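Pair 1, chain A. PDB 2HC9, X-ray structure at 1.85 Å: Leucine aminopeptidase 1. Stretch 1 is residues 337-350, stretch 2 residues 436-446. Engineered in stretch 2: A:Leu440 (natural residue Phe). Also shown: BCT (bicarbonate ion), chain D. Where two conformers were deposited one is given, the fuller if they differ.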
# COMPACT_ATOMS: atom_id res chain seq x y z
N GLY A 337 4.11 25.10 3.93
CA GLY A 337 4.09 26.03 5.06
C GLY A 337 5.47 26.62 5.35
O GLY A 337 5.61 27.81 5.60
N ARG A 338 6.49 25.78 5.29
CA ARG A 338 7.83 26.23 5.62
C ARG A 338 8.36 27.22 4.57
O ARG A 338 9.13 28.13 4.91
CB ARG A 338 8.77 25.02 5.80
CG ARG A 338 9.00 24.20 4.50
CD ARG A 338 9.63 22.83 4.83
NE ARG A 338 8.63 21.92 5.39
CZ ARG A 338 8.86 20.63 5.64
NH1 ARG A 338 10.06 20.10 5.35
NH2 ARG A 338 7.89 19.87 6.14
N LEU A 339 7.93 27.08 3.31
CA LEU A 339 8.31 28.02 2.24
C LEU A 339 7.71 29.40 2.54
O LEU A 339 8.39 30.41 2.51
CB LEU A 339 7.79 27.54 0.88
CG LEU A 339 8.45 26.23 0.35
CD1 LEU A 339 7.78 25.79 -0.95
CD2 LEU A 339 9.96 26.43 0.13
N ILE A 340 6.41 29.42 2.84
CA ILE A 340 5.78 30.72 3.05
C ILE A 340 6.31 31.40 4.31
O ILE A 340 6.47 32.63 4.34
CB ILE A 340 4.23 30.66 2.97
CG1 ILE A 340 3.62 30.01 4.23
CG2 ILE A 340 3.78 29.91 1.68
CD1 ILE A 340 2.06 29.99 4.26
N LEU A 341 6.56 30.60 5.36
CA LEU A 341 7.10 31.13 6.60
C LEU A 341 8.54 31.60 6.46
O LEU A 341 8.92 32.52 7.15
CB LEU A 341 7.00 30.11 7.74
CG LEU A 341 5.57 29.78 8.20
CD1 LEU A 341 5.58 28.49 9.01
CD2 LEU A 341 4.94 30.93 9.04
N ALA A 342 9.33 30.98 5.58
CA ALA A 342 10.69 31.47 5.32
C ALA A 342 10.64 32.94 4.85
O ALA A 342 11.47 33.78 5.25
CB ALA A 342 11.38 30.59 4.22
N ASP A 343 9.66 33.27 4.01
CA ASP A 343 9.50 34.68 3.60
C ASP A 343 9.01 35.56 4.76
O ASP A 343 9.49 36.69 4.94
CB ASP A 343 8.50 34.78 2.45
CG ASP A 343 9.07 34.30 1.11
OD1 ASP A 343 10.29 33.99 1.02
OD2 ASP A 343 8.27 34.26 0.16
N GLY A 344 8.05 35.05 5.54
CA GLY A 344 7.47 35.86 6.63
C GLY A 344 8.50 36.20 7.69
O GLY A 344 8.56 37.35 8.18
N VAL A 345 9.34 35.23 8.03
CA VAL A 345 10.35 35.42 9.05
C VAL A 345 11.49 36.34 8.53
O VAL A 345 12.00 37.21 9.25
CB VAL A 345 10.85 34.04 9.56
CG1 VAL A 345 12.08 34.18 10.36
CG2 VAL A 345 9.77 33.35 10.42
N PHE A 346 11.88 36.16 7.28
CA PHE A 346 12.85 37.07 6.68
C PHE A 346 12.33 38.52 6.64
O PHE A 346 13.03 39.47 7.01
CB PHE A 346 13.26 36.63 5.27
CG PHE A 346 14.35 37.49 4.70
CD1 PHE A 346 15.68 37.27 5.06
CD2 PHE A 346 14.04 38.54 3.82
CE1 PHE A 346 16.71 38.09 4.53
CE2 PHE A 346 15.04 39.38 3.32
CZ PHE A 346 16.39 39.13 3.66
N TYR A 347 11.10 38.68 6.21
CA TYR A 347 10.47 40.00 6.25
C TYR A 347 10.49 40.61 7.65
O TYR A 347 10.82 41.81 7.81
CB TYR A 347 9.03 39.92 5.74
CG TYR A 347 8.35 41.27 5.59
CD1 TYR A 347 8.40 41.97 4.39
CD2 TYR A 347 7.67 41.86 6.67
CE1 TYR A 347 7.75 43.20 4.23
CE2 TYR A 347 7.02 43.09 6.53
CZ TYR A 347 7.06 43.74 5.32
OH TYR A 347 6.41 44.95 5.20
N ALA A 348 10.12 39.82 8.66
CA ALA A 348 10.09 40.31 10.04
C ALA A 348 11.47 40.78 10.46
O ALA A 348 11.59 41.82 11.11
CB ALA A 348 9.59 39.23 11.01
N LYS A 349 12.51 40.03 10.09
CA LYS A 349 13.88 40.42 10.45
C LYS A 349 14.32 41.66 9.68
O LYS A 349 14.73 42.64 10.28
CB LYS A 349 14.90 39.29 10.18
CG LYS A 349 16.33 39.71 10.56
CD LYS A 349 17.34 38.61 10.25
CE LYS A 349 18.75 39.08 10.69
NZ LYS A 349 19.77 38.08 10.38
N GLU A 350 14.23 41.58 8.35
CA GLU A 350 14.86 42.54 7.43
C GLU A 350 14.08 43.86 7.36
O GLU A 350 14.68 44.94 7.45
CB GLU A 350 15.00 41.91 6.03
CG GLU A 350 15.38 42.85 4.87
CD GLU A 350 16.82 43.34 4.92
OE1 GLU A 350 17.12 44.39 4.31
OE2 GLU A 350 17.67 42.68 5.57
N VAL A 436 13.62 19.44 11.15
CA VAL A 436 14.14 19.73 9.82
C VAL A 436 13.22 20.73 9.10
O VAL A 436 13.69 21.69 8.46
CB VAL A 436 14.35 18.41 9.00
CG1 VAL A 436 14.71 18.73 7.55
CG2 VAL A 436 15.47 17.60 9.65
N ALA A 437 11.91 20.52 9.25
CA ALA A 437 10.92 21.44 8.69
C ALA A 437 11.14 22.85 9.23
O ALA A 437 11.11 23.83 8.49
CB ALA A 437 9.48 20.95 9.04
N GLY A 438 11.37 22.98 10.54
CA GLY A 438 11.65 24.30 11.11
C GLY A 438 12.95 24.90 10.63
O GLY A 438 13.06 26.12 10.43
N LEU A 439 13.96 24.05 10.40
CA LEU A 439 15.28 24.53 9.95
C LEU A 439 15.23 25.09 8.54
O LEU A 439 16.02 25.96 8.20
CB LEU A 439 16.32 23.40 10.02
CG LEU A 439 16.73 22.98 11.44
CD1 LEU A 439 17.66 21.74 11.34
CD2 LEU A 439 17.42 24.14 12.16
N LEU A 440 14.31 24.59 7.71
CA LEU A 440 14.14 25.20 6.38
C LEU A 440 13.76 26.68 6.57
O LEU A 440 14.31 27.55 5.90
CB LEU A 440 13.06 24.47 5.55
CG LEU A 440 12.75 25.01 4.15
CD1 LEU A 440 11.92 26.33 4.08
CD2 LEU A 440 14.02 25.03 3.22
N ILE A 441 12.82 26.95 7.48
CA ILE A 441 12.43 28.33 7.78
C ILE A 441 13.64 29.14 8.27
O ILE A 441 13.97 30.21 7.72
CB ILE A 441 11.31 28.37 8.87
CG1 ILE A 441 10.04 27.65 8.38
CG2 ILE A 441 10.98 29.82 9.24
CD1 ILE A 441 9.06 27.30 9.52
N GLY A 442 14.31 28.62 9.29
CA GLY A 442 15.43 29.35 9.91
C GLY A 442 16.63 29.55 9.01
O GLY A 442 17.41 30.48 9.21
N ALA A 443 16.79 28.70 8.00
CA ALA A 443 17.92 28.82 7.07
C ALA A 443 17.92 30.16 6.32
O ALA A 443 18.93 30.54 5.73
CB ALA A 443 17.91 27.63 6.06
N HIS A 444 16.79 30.86 6.33
CA HIS A 444 16.67 32.13 5.61
C HIS A 444 16.90 33.34 6.51
O HIS A 444 16.94 34.49 6.02
CB HIS A 444 15.31 32.18 4.90
CG HIS A 444 15.22 31.13 3.83
ND1 HIS A 444 15.70 31.34 2.55
CD2 HIS A 444 14.90 29.82 3.89
CE1 HIS A 444 15.61 30.22 1.86
NE2 HIS A 444 15.13 29.28 2.65
N ILE A 445 17.10 33.08 7.80
CA ILE A 445 17.56 34.09 8.76
C ILE A 445 18.76 33.62 9.63
O ILE A 445 18.84 33.95 10.81
CB ILE A 445 16.39 34.60 9.66
CG1 ILE A 445 15.67 33.43 10.37
CG2 ILE A 445 15.38 35.44 8.83
CD1 ILE A 445 15.04 33.87 11.72
N GLY A 446 19.68 32.85 9.03
CA GLY A 446 20.88 32.42 9.74
C GLY A 446 20.57 31.66 11.01
O GLY A 446 21.30 31.75 12.00
C BCT D . 4.98 22.29 5.76
O1 BCT D . 3.86 22.74 5.50
O2 BCT D . 5.14 21.26 6.44
O3 BCT D . 6.03 22.90 5.26
O HOH W 1 18.96 36.23 12.35

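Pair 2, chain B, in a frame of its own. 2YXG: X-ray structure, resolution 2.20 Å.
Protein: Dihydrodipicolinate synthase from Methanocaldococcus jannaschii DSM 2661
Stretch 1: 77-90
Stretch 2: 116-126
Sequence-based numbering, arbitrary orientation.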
# COMPACT_ATOMS: atom_id res chain seq x y z
N GLY B 77 4.58 -17.38 -20.36
CA GLY B 77 3.64 -16.32 -20.10
C GLY B 77 4.01 -15.06 -20.87
O GLY B 77 5.16 -14.87 -21.30
N SER B 78 3.00 -14.21 -21.05
CA SER B 78 3.14 -12.93 -21.72
C SER B 78 1.97 -12.09 -21.30
O SER B 78 0.95 -12.59 -20.83
CB SER B 78 3.11 -13.12 -23.23
OG SER B 78 3.12 -11.84 -23.81
N ASN B 79 2.11 -10.78 -21.40
CA ASN B 79 0.95 -9.89 -21.20
C ASN B 79 0.16 -9.70 -22.53
O ASN B 79 -0.71 -8.85 -22.65
CB ASN B 79 1.38 -8.54 -20.54
CG ASN B 79 2.20 -7.70 -21.46
OD1 ASN B 79 2.58 -8.14 -22.57
ND2 ASN B 79 2.46 -6.45 -21.05
N CYS B 80 0.53 -10.47 -23.55
CA CYS B 80 -0.22 -10.50 -24.79
C CYS B 80 -0.75 -11.91 -24.94
O CYS B 80 0.05 -12.85 -25.05
CB CYS B 80 0.73 -10.13 -25.99
SG CYS B 80 -0.04 -10.35 -27.64
N THR B 81 -2.07 -12.08 -25.01
CA THR B 81 -2.65 -13.44 -25.06
C THR B 81 -2.17 -14.28 -26.27
O THR B 81 -1.85 -15.45 -26.15
CB THR B 81 -4.17 -13.41 -24.98
OG1 THR B 81 -4.56 -12.61 -23.84
CG2 THR B 81 -4.80 -14.84 -24.81
N GLU B 82 -2.07 -13.64 -27.43
CA GLU B 82 -1.63 -14.31 -28.65
C GLU B 82 -0.22 -14.86 -28.48
O GLU B 82 0.08 -15.97 -28.93
CB GLU B 82 -1.71 -13.34 -29.87
CG GLU B 82 -1.33 -13.96 -31.23
CD GLU B 82 -1.23 -12.90 -32.40
OE1 GLU B 82 -2.01 -11.92 -32.44
OE2 GLU B 82 -0.37 -13.06 -33.29
N GLU B 83 0.65 -14.08 -27.85
CA GLU B 83 2.00 -14.53 -27.61
C GLU B 83 2.05 -15.61 -26.55
O GLU B 83 2.92 -16.51 -26.64
CB GLU B 83 2.93 -13.35 -27.28
CG GLU B 83 4.33 -13.78 -26.87
CD GLU B 83 5.29 -12.63 -26.54
OE1 GLU B 83 5.04 -11.87 -25.56
OE2 GLU B 83 6.35 -12.52 -27.23
N ALA B 84 1.15 -15.55 -25.54
CA ALA B 84 1.14 -16.61 -24.48
C ALA B 84 0.78 -17.99 -25.10
O ALA B 84 1.41 -19.01 -24.81
CB ALA B 84 0.16 -16.24 -23.25
N ILE B 85 -0.18 -17.98 -26.01
CA ILE B 85 -0.57 -19.16 -26.81
C ILE B 85 0.60 -19.75 -27.61
O ILE B 85 0.98 -20.90 -27.47
CB ILE B 85 -1.74 -18.79 -27.76
CG1 ILE B 85 -3.04 -18.56 -26.96
CG2 ILE B 85 -1.97 -19.87 -28.87
CD1 ILE B 85 -4.14 -17.75 -27.78
N GLU B 86 1.21 -18.89 -28.42
CA GLU B 86 2.37 -19.24 -29.17
C GLU B 86 3.47 -19.86 -28.31
O GLU B 86 3.97 -20.94 -28.68
CB GLU B 86 2.87 -17.99 -29.86
CG GLU B 86 3.65 -18.27 -31.09
CD GLU B 86 4.44 -17.04 -31.56
OE1 GLU B 86 3.84 -15.91 -31.57
OE2 GLU B 86 5.65 -17.21 -31.92
N LEU B 87 3.85 -19.23 -27.19
CA LEU B 87 4.90 -19.78 -26.32
C LEU B 87 4.50 -21.14 -25.73
O LEU B 87 5.35 -22.02 -25.55
CB LEU B 87 5.28 -18.82 -25.15
CG LEU B 87 6.01 -17.51 -25.55
CD1 LEU B 87 6.05 -16.48 -24.42
CD2 LEU B 87 7.43 -17.82 -26.02
N SER B 88 3.22 -21.29 -25.42
CA SER B 88 2.70 -22.51 -24.81
C SER B 88 2.72 -23.67 -25.79
O SER B 88 3.13 -24.78 -25.45
CB SER B 88 1.26 -22.27 -24.31
OG SER B 88 1.23 -21.20 -23.34
N VAL B 89 2.24 -23.39 -27.00
CA VAL B 89 2.23 -24.38 -28.09
C VAL B 89 3.67 -24.82 -28.36
O VAL B 89 3.95 -26.03 -28.51
CB VAL B 89 1.56 -23.80 -29.35
CG1 VAL B 89 1.90 -24.67 -30.63
CG2 VAL B 89 0.04 -23.68 -29.12
N PHE B 90 4.58 -23.86 -28.38
CA PHE B 90 5.97 -24.20 -28.52
C PHE B 90 6.52 -25.10 -27.38
O PHE B 90 7.26 -26.05 -27.62
CB PHE B 90 6.87 -22.99 -28.64
CG PHE B 90 8.34 -23.38 -28.67
CD1 PHE B 90 8.93 -23.80 -29.87
CD2 PHE B 90 9.09 -23.43 -27.47
CE1 PHE B 90 10.27 -24.18 -29.90
CE2 PHE B 90 10.40 -23.84 -27.49
CZ PHE B 90 11.01 -24.21 -28.71
N LYS B 116 -10.09 -15.19 -19.30
CA LYS B 116 -10.15 -15.38 -20.74
C LYS B 116 -8.75 -15.63 -21.27
O LYS B 116 -8.52 -16.57 -22.04
CB LYS B 116 -10.71 -14.14 -21.40
CG LYS B 116 -12.23 -14.01 -21.47
CD LYS B 116 -12.60 -12.73 -22.29
CE LYS B 116 -13.99 -12.80 -22.83
NZ LYS B 116 -14.99 -12.27 -21.84
N HIS B 117 -7.80 -14.76 -20.87
CA HIS B 117 -6.38 -15.00 -21.12
C HIS B 117 -5.93 -16.43 -20.80
O HIS B 117 -5.44 -17.12 -21.69
CB HIS B 117 -5.49 -13.98 -20.41
CG HIS B 117 -4.02 -14.17 -20.65
ND1 HIS B 117 -3.22 -14.90 -19.80
CD2 HIS B 117 -3.21 -13.69 -21.62
CE1 HIS B 117 -1.97 -14.85 -20.24
NE2 HIS B 117 -1.94 -14.14 -21.35
N PHE B 118 -6.14 -16.89 -19.56
CA PHE B 118 -5.64 -18.26 -19.20
C PHE B 118 -6.48 -19.35 -19.88
O PHE B 118 -6.02 -20.44 -20.09
CB PHE B 118 -5.58 -18.51 -17.66
CG PHE B 118 -4.49 -17.73 -16.96
CD1 PHE B 118 -3.14 -17.89 -17.32
CD2 PHE B 118 -4.80 -16.82 -15.97
CE1 PHE B 118 -2.13 -17.16 -16.69
CE2 PHE B 118 -3.76 -16.10 -15.30
CZ PHE B 118 -2.46 -16.28 -15.67
N GLY B 119 -7.75 -19.04 -20.16
CA GLY B 119 -8.64 -19.92 -20.92
C GLY B 119 -8.06 -20.21 -22.29
O GLY B 119 -8.02 -21.36 -22.70
N LYS B 120 -7.60 -19.17 -23.00
CA LYS B 120 -6.99 -19.36 -24.34
C LYS B 120 -5.70 -20.19 -24.24
O LYS B 120 -5.43 -21.02 -25.12
CB LYS B 120 -6.69 -18.02 -25.06
CG LYS B 120 -7.90 -17.07 -25.30
CD LYS B 120 -8.81 -17.50 -26.48
CE LYS B 120 -8.32 -16.91 -27.84
NZ LYS B 120 -8.82 -17.64 -29.11
N VAL B 121 -4.89 -19.95 -23.21
CA VAL B 121 -3.69 -20.76 -22.99
C VAL B 121 -4.08 -22.25 -22.77
O VAL B 121 -3.53 -23.15 -23.42
CB VAL B 121 -2.81 -20.20 -21.82
CG1 VAL B 121 -1.72 -21.13 -21.46
CG2 VAL B 121 -2.24 -18.81 -22.22
N ALA B 122 -5.03 -22.48 -21.86
CA ALA B 122 -5.45 -23.82 -21.51
C ALA B 122 -6.03 -24.57 -22.72
O ALA B 122 -5.74 -25.76 -22.88
CB ALA B 122 -6.41 -23.78 -20.34
N GLU B 123 -6.81 -23.89 -23.56
CA GLU B 123 -7.34 -24.46 -24.81
C GLU B 123 -6.28 -24.77 -25.85
O GLU B 123 -6.52 -25.60 -26.74
CB GLU B 123 -8.38 -23.53 -25.44
CG GLU B 123 -9.79 -23.65 -24.81
CD GLU B 123 -10.66 -22.39 -24.95
OE1 GLU B 123 -10.49 -21.62 -25.93
OE2 GLU B 123 -11.51 -22.16 -24.04
N SER B 124 -5.13 -24.11 -25.78
CA SER B 124 -4.10 -24.22 -26.81
C SER B 124 -3.24 -25.50 -26.69
O SER B 124 -2.58 -25.90 -27.66
CB SER B 124 -3.20 -22.96 -26.84
OG SER B 124 -2.23 -22.94 -25.77
N ILE B 125 -3.23 -26.12 -25.53
CA ILE B 125 -2.28 -27.20 -25.27
C ILE B 125 -2.93 -28.23 -24.39
O ILE B 125 -3.97 -27.94 -23.79
CB ILE B 125 -0.99 -26.70 -24.56
CG1 ILE B 125 -1.31 -26.08 -23.18
CG2 ILE B 125 -0.23 -25.73 -25.49
CD1 ILE B 125 -0.04 -25.67 -22.37
N ASN B 126 -2.30 -29.41 -24.31
CA ASN B 126 -2.72 -30.41 -23.36
C ASN B 126 -1.83 -30.55 -22.10
O ASN B 126 -2.24 -31.19 -21.14
CB ASN B 126 -2.97 -31.76 -24.07
CG ASN B 126 -4.29 -31.72 -24.91
OD1 ASN B 126 -4.28 -32.01 -26.10
ND2 ASN B 126 -5.41 -31.27 -24.28

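What backbone arrangement do the two pairs share? In each, two helices run side by side with their N-to-C directions roughly aligned, at 37° in pair 1 and 27° in pair 2, and their axes approach to 8.3 and 8.9 Å. Fourteen central residues superpose with an RMSD of 0.7 Å. A:Ala342 falls on B:Ile85 and A:Ile441 on B:Val121, and these residues lie next to each other across each contact: the CA atoms of A:Ala342 and A:Ile441 are 4.4 Å apart in pair 1, and those of B:Ile85 and B:Val121 are 5.2 Å apart in pair 2. Pair 1 buries 639 Å² and pair 2 502 Å².

How is the middle of the contact filled? At the central pair of positions, pair 1 sets a small A:Ala342 beside a larger A:Ile441, and pair 2 sets a larger B:Ile85 beside a shorter B:Val121. A:Ile441 fits as a knob among A:Arg338, A:Leu341, A:Ala342 and A:Val345, with its CD1 3.7 Å from A:Leu341 CD1. In pair 2, B:Ile85 stands at the position of A:Ala342, and its CD1 reaches B:Lys120 CB at 3.7 Å. The shorter B:Val121 meets B:Ala84, which matches A:Leu341, through CG2 and CB at 3.7 Å. Lysine thus packs with the base of its side chain where pair 1 has the engineered A:Leu440, whose CD1 lies 4.3 Å from A:Ala342 CB.

What happens toward the C-terminal end? A:Ile445 and B:Ile125 coincide almost exactly, yet meet different residue types at the matching positions. A:Val345 CG1 touches A:Ile445 CD1 at 3.3 Å, a tight apolar contact. The matching B:Ser88 brings its CB within 3.9 Å of B:Ile125 CG2, and its hydroxyl is satisfied inside its own helix by a 2.6 Å hydrogen bond from OG to B:Ala84 O. One position earlier, A:His444 sets its CD2 3.6 Å from A:Ala342 CB. B:Ser124 is smaller; its OG donates to B:Val121 O at 2.7 Å, and its CB packs 3.9 Å from B:Ile85 CG2.

How do the N-terminal ends differ? A:Arg338 and B:Thr81 occupy matching positions. The arginine lays one face of its guanidinium over A:Ala437, with CZ 3.5 Å from CB, and its NE donates to O3 of the bicarbonate at 2.8 Å, so one side chain both covers the second helix and holds the ion. In pair 2 the larger B:His117 matches that alanine; it leaves its helix sideways, and its ring packs beside B:Ala84, where pair 1 has the larger A:Leu341, while B:Thr81 CG2 packs against B:Lys120 CB at 3.7 Å.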